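Long-range contacts in alpha-L-rhamnosidase (Streptomyces avermitilis, PDB 3W5M), which hydrolyses terminal non-reducing alpha-L-rhamnose residues from alpha-L-rhamnosides such as citrus flavonoids and gum arabic: residues R543-T548 with D635-W640; T629-R634 with F914-Y919. All coordinates share one frame; numbering follows the deposited sequence.

Contact 1. Residues R543-T548 with D635-W640; sequences RSAAAT and DERLGW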
# COMPACT_ATOMS: atom_id res chain seq x y z
N ARG A 543 16.31 -0.21 -7.40
CA ARG A 543 17.35 -0.29 -6.42
C ARG A 543 17.51 -1.74 -5.94
O ARG A 543 17.66 -2.64 -6.77
CB ARG A 543 17.12 0.74 -5.28
CG ARG A 543 16.86 2.13 -5.85
CD ARG A 543 16.91 3.22 -4.77
NE ARG A 543 16.01 2.94 -3.66
CZ ARG A 543 15.39 3.85 -2.92
NH1 ARG A 543 15.54 5.16 -3.16
NH2 ARG A 543 14.60 3.44 -1.92
N SER A 544 17.41 -2.00 -4.65
CA SER A 544 17.62 -3.37 -4.15
C SER A 544 16.47 -4.35 -4.35
O SER A 544 16.66 -5.55 -4.15
CB SER A 544 18.06 -3.33 -2.68
OG SER A 544 16.94 -3.23 -1.83
N ALA A 545 15.28 -3.88 -4.74
CA ALA A 545 14.14 -4.79 -4.98
C ALA A 545 14.32 -5.59 -6.29
O ALA A 545 14.19 -5.03 -7.38
CB ALA A 545 12.82 -4.00 -4.98
N ALA A 546 14.59 -6.89 -6.20
CA ALA A 546 14.74 -7.68 -7.42
C ALA A 546 13.45 -7.76 -8.26
O ALA A 546 13.51 -7.75 -9.49
CB ALA A 546 15.27 -9.08 -7.10
N ALA A 547 12.30 -7.80 -7.58
CA ALA A 547 10.98 -7.94 -8.23
C ALA A 547 10.99 -9.05 -9.31
O ALA A 547 10.52 -8.85 -10.43
CB ALA A 547 10.45 -6.60 -8.78
N THR A 548 11.53 -10.19 -8.92
CA THR A 548 11.66 -11.34 -9.82
C THR A 548 10.96 -12.56 -9.28
O THR A 548 11.21 -12.99 -8.14
CB THR A 548 13.15 -11.68 -10.06
OG1 THR A 548 13.82 -10.51 -10.54
CG2 THR A 548 13.28 -12.83 -11.10
N ASP A 635 12.48 -0.61 -3.65
CA ASP A 635 12.66 -1.07 -2.26
C ASP A 635 12.28 0.06 -1.25
O ASP A 635 13.13 0.53 -0.47
CB ASP A 635 14.10 -1.54 -2.03
CG ASP A 635 15.14 -0.43 -2.30
OD1 ASP A 635 14.78 0.65 -2.86
OD2 ASP A 635 16.34 -0.66 -1.97
N GLU A 636 11.01 0.48 -1.27
CA GLU A 636 10.52 1.47 -0.32
C GLU A 636 9.11 1.04 0.07
O GLU A 636 8.99 0.17 0.90
CB GLU A 636 10.63 2.90 -0.90
CG GLU A 636 10.49 3.95 0.19
CD GLU A 636 11.27 5.21 -0.09
OE1 GLU A 636 11.86 5.34 -1.20
OE2 GLU A 636 11.30 6.08 0.83
N ARG A 637 8.06 1.56 -0.57
CA ARG A 637 6.67 1.11 -0.30
C ARG A 637 6.30 1.33 1.15
O ARG A 637 5.77 0.43 1.80
CB ARG A 637 6.49 -0.37 -0.67
CG ARG A 637 7.32 -0.74 -1.89
CD ARG A 637 6.85 -2.08 -2.46
NE ARG A 637 7.77 -2.59 -3.47
CZ ARG A 637 7.67 -3.82 -3.96
NH1 ARG A 637 6.70 -4.61 -3.49
NH2 ARG A 637 8.53 -4.28 -4.87
N LEU A 638 6.61 2.53 1.64
CA LEU A 638 6.36 2.90 3.02
C LEU A 638 5.20 3.87 3.10
O LEU A 638 4.85 4.51 2.10
CB LEU A 638 7.63 3.53 3.61
CG LEU A 638 8.88 2.65 3.50
CD1 LEU A 638 10.04 3.42 4.11
CD2 LEU A 638 8.72 1.34 4.26
N GLY A 639 4.58 3.95 4.29
CA GLY A 639 3.40 4.79 4.50
C GLY A 639 3.81 6.24 4.72
O GLY A 639 3.74 6.75 5.84
N TRP A 640 4.28 6.88 3.66
CA TRP A 640 4.85 8.23 3.75
C TRP A 640 3.77 9.27 4.03
O TRP A 640 2.79 9.36 3.31
CB TRP A 640 5.61 8.58 2.47
CG TRP A 640 7.05 8.10 2.49
CD1 TRP A 640 7.52 6.94 1.93
CD2 TRP A 640 8.19 8.74 3.09
NE1 TRP A 640 8.87 6.83 2.13
CE2 TRP A 640 9.31 7.91 2.85
CE3 TRP A 640 8.37 9.93 3.82
CZ2 TRP A 640 10.59 8.22 3.30
CZ3 TRP A 640 9.65 10.25 4.25
CH2 TRP A 640 10.75 9.40 4.00
O HOH W 1 14.22 6.93 -1.34
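The guanidinium of Arg543 presents its edge to the carboxylate of Asp635, the two planes turned 64° apart, and a water lies in the guanidinium plane but off a different edge, at NH1. Two nitrogens close on one oxygen, a side-on grip: Arg543 NE reaches Asp635 OD1 at 2.7 Å on its syn lone pair, while Arg543 NH2 meets Asp635 OD1 at 2.9 Å from above the carboxylate plane. The bend at chi3 (-54°) swings the guanidinium so that its NE/NH2 edge faces Asp635 OD1. Arg543 NH2 also makes a weak, 3.4 Å salt bridge to Glu636 OE1, and the water links Arg543 NH1 to the same OE1. The other aspartate oxygen is taken by serine: Ser544 OG donates to Asp635 OD2 over 2.6 Å, on the anti side and tilted out of the carboxylate plane, and Ser544 N adds a weak bond. Here a loop of the concanavalin-like domain meets a loop of the catalytic six-hairpin domain, and Asp635 and Glu636, both rhamnose-binding, lie on the catalytic side. Glu636, the probable proton donor, is held at OE2, the oxygen not facing Arg543, by Trp640, whose NE1 meets Glu636 OE2 at 2.9 Å from above the carboxylate plane; Arg634 pairs with OE1. Ala545 suits its place because a small methyl lets the backbones come close, Ala545 CB lying 3.7 Å from Asp635 N.

Contact 2. Residues T629-R634 with F914-Y919; sequences TDTPAR and FNHYAY. With TRS (2-amino-2-hydroxymethyl-propane-1,3-diol), chain D.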
# COMPACT_ATOMS: atom_id res chain seq x y z
N THR A 629 1.02 4.02 0.11
CA THR A 629 2.47 3.99 -0.09
C THR A 629 2.93 5.11 -1.00
O THR A 629 2.14 5.65 -1.78
CB THR A 629 2.99 2.64 -0.62
OG1 THR A 629 2.24 2.26 -1.79
CG2 THR A 629 2.89 1.58 0.43
N ASP A 630 4.22 5.45 -0.87
CA ASP A 630 4.85 6.39 -1.81
C ASP A 630 5.02 5.78 -3.20
O ASP A 630 4.68 6.41 -4.17
CB ASP A 630 6.20 6.90 -1.28
CG ASP A 630 7.24 5.77 -1.02
OD1 ASP A 630 6.89 4.62 -0.64
OD2 ASP A 630 8.44 6.07 -1.15
N THR A 631 5.52 4.54 -3.26
CA THR A 631 5.69 3.85 -4.54
C THR A 631 5.55 2.37 -4.32
O THR A 631 5.90 1.88 -3.26
CB THR A 631 7.07 4.15 -5.20
OG1 THR A 631 7.37 3.14 -6.17
CG2 THR A 631 8.16 4.10 -4.18
N PRO A 632 4.98 1.66 -5.30
CA PRO A 632 4.74 0.22 -5.13
C PRO A 632 5.85 -0.66 -5.72
O PRO A 632 5.75 -1.90 -5.68
CB PRO A 632 3.45 0.01 -5.91
CG PRO A 632 3.54 1.01 -7.03
CD PRO A 632 4.32 2.20 -6.50
N ALA A 633 6.90 -0.05 -6.27
CA ALA A 633 7.82 -0.80 -7.14
C ALA A 633 9.23 -0.95 -6.57
O ALA A 633 9.77 -2.06 -6.53
CB ALA A 633 7.83 -0.22 -8.56
N ARG A 634 9.86 0.15 -6.14
CA ARG A 634 11.22 0.02 -5.62
C ARG A 634 11.28 -0.54 -4.21
O ARG A 634 10.23 -0.88 -3.63
CB ARG A 634 11.97 1.37 -5.70
CG ARG A 634 11.43 2.44 -4.78
CD ARG A 634 12.38 3.64 -4.81
NE ARG A 634 11.90 4.79 -4.04
CZ ARG A 634 11.66 5.99 -4.55
NH1 ARG A 634 11.83 6.21 -5.86
NH2 ARG A 634 11.23 6.98 -3.78
N PHE A 914 8.19 5.79 -11.18
CA PHE A 914 7.20 6.16 -12.17
C PHE A 914 5.76 5.99 -11.69
O PHE A 914 4.83 5.96 -12.51
CB PHE A 914 7.44 5.44 -13.49
CG PHE A 914 8.76 5.79 -14.11
CD1 PHE A 914 9.92 5.12 -13.73
CD2 PHE A 914 8.86 6.86 -14.99
CE1 PHE A 914 11.15 5.48 -14.27
CE2 PHE A 914 10.08 7.22 -15.55
CZ PHE A 914 11.22 6.54 -15.18
N ASN A 915 5.58 5.91 -10.37
CA ASN A 915 4.26 5.68 -9.79
C ASN A 915 4.17 6.21 -8.34
O ASN A 915 4.09 5.43 -7.39
CB ASN A 915 3.93 4.15 -9.85
CG ASN A 915 2.44 3.85 -9.75
OD1 ASN A 915 1.61 4.73 -9.53
ND2 ASN A 915 2.09 2.57 -9.95
N HIS A 916 4.26 7.53 -8.17
CA HIS A 916 3.97 8.24 -6.92
C HIS A 916 2.69 9.04 -7.15
O HIS A 916 2.59 9.73 -8.16
CB HIS A 916 5.05 9.27 -6.62
CG HIS A 916 6.17 8.77 -5.77
ND1 HIS A 916 7.07 7.82 -6.20
CD2 HIS A 916 6.59 9.16 -4.54
CE1 HIS A 916 7.98 7.61 -5.26
NE2 HIS A 916 7.71 8.41 -4.24
N TYR A 917 1.72 9.00 -6.23
CA TYR A 917 0.49 9.73 -6.49
C TYR A 917 0.56 11.25 -6.25
O TYR A 917 -0.38 11.95 -6.64
CB TYR A 917 -0.74 9.13 -5.77
CG TYR A 917 -0.58 8.78 -4.31
CD1 TYR A 917 -0.11 9.70 -3.36
CD2 TYR A 917 -0.94 7.52 -3.87
CE1 TYR A 917 0.02 9.35 -2.02
CE2 TYR A 917 -0.82 7.16 -2.55
CZ TYR A 917 -0.34 8.07 -1.62
OH TYR A 917 -0.23 7.68 -0.32
N ALA A 918 1.64 11.75 -5.66
CA ALA A 918 1.68 13.15 -5.17
C ALA A 918 1.23 14.19 -6.20
O ALA A 918 0.38 15.05 -5.90
CB ALA A 918 3.07 13.50 -4.62
N TYR A 919 1.79 14.13 -7.42
CA TYR A 919 1.40 15.10 -8.46
C TYR A 919 0.02 14.85 -9.08
O TYR A 919 -0.48 15.68 -9.84
CB TYR A 919 2.50 15.24 -9.53
CG TYR A 919 3.78 15.84 -8.97
CD1 TYR A 919 3.74 16.93 -8.10
CD2 TYR A 919 5.03 15.32 -9.30
CE1 TYR A 919 4.89 17.48 -7.56
CE2 TYR A 919 6.19 15.86 -8.77
CZ TYR A 919 6.11 16.95 -7.91
OH TYR A 919 7.26 17.49 -7.39
C TRS D . 9.57 10.67 -0.68
C1 TRS D . 8.58 9.56 -1.09
C2 TRS D . 8.82 11.98 -0.39
C3 TRS D . 10.65 10.87 -1.75
N TRS D . 10.25 10.23 0.55
O1 TRS D . 9.27 8.40 -1.61
O2 TRS D . 7.89 11.79 0.70
O3 TRS D . 10.07 11.23 -3.00
O HOH W 2 2.44 7.76 -3.83
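His916 and Asp630 meet in the catalytic (alpha/alpha)6-barrel of this family 78 glycosidase, where both bind rhamnose and here hold a Tris molecule. No direct hydrogen bond is clear between the two segments; one link runs through the ligand, His916 NE2 pointing almost straight (175°) at Tris O1, 3.1 Å away, and Tris O1 donating to Asp630 OD2 at 2.5 Å. Ser913 bonds to His916 ND1. Over the imidazole face, Asp630 O lies 3.2 Å above the centre of the His916 ring and also takes a CA-H...O contact from His916 CA. An alanine in place of His916 would probably leave the ligand hydroxyl without its N-H donor and open a gap over Asp630 O. Among van der Waals contacts, Thr631 CB rests against His916 CE1; Asn915 CG, anti to the backbone N (chi1 -159°), brings Asn915 ND2 to 3.6 Å from Pro632 CG on its rigid ring. Extended Arg634 sets Arg634 NH2 3.6 Å from His916 CE1, while its NH1 and NE pair with Glu895, the probable proton acceptor, and Glu636. A water donates to Thr629 O and Asp630 O, accepts from Tyr917 N, and lies 3.1 Å above the Tyr917 ring centre.

Overall arrangement
From the N terminus, the chain reaches 543-548 in the concanavalin-like beta domain, leaves its last strands, runs through helix 607-622 and enters 629-634, the first half of contact 2. It passes directly into 635-640, where contact 1 closes a loop spanning 86 residues. Helix 641-654 follows, and most of the barrel's helices are traversed before 914-919 returns to close contact 2 across 279 residues. The two closures therefore cross rather than nest. Contact 1 ties the beta domain to the barrel, contact 2 joins distant barrel loops, and the continuous run 629-640 serves both, Leu638 N probably bonding to Asp630 OD1 between them.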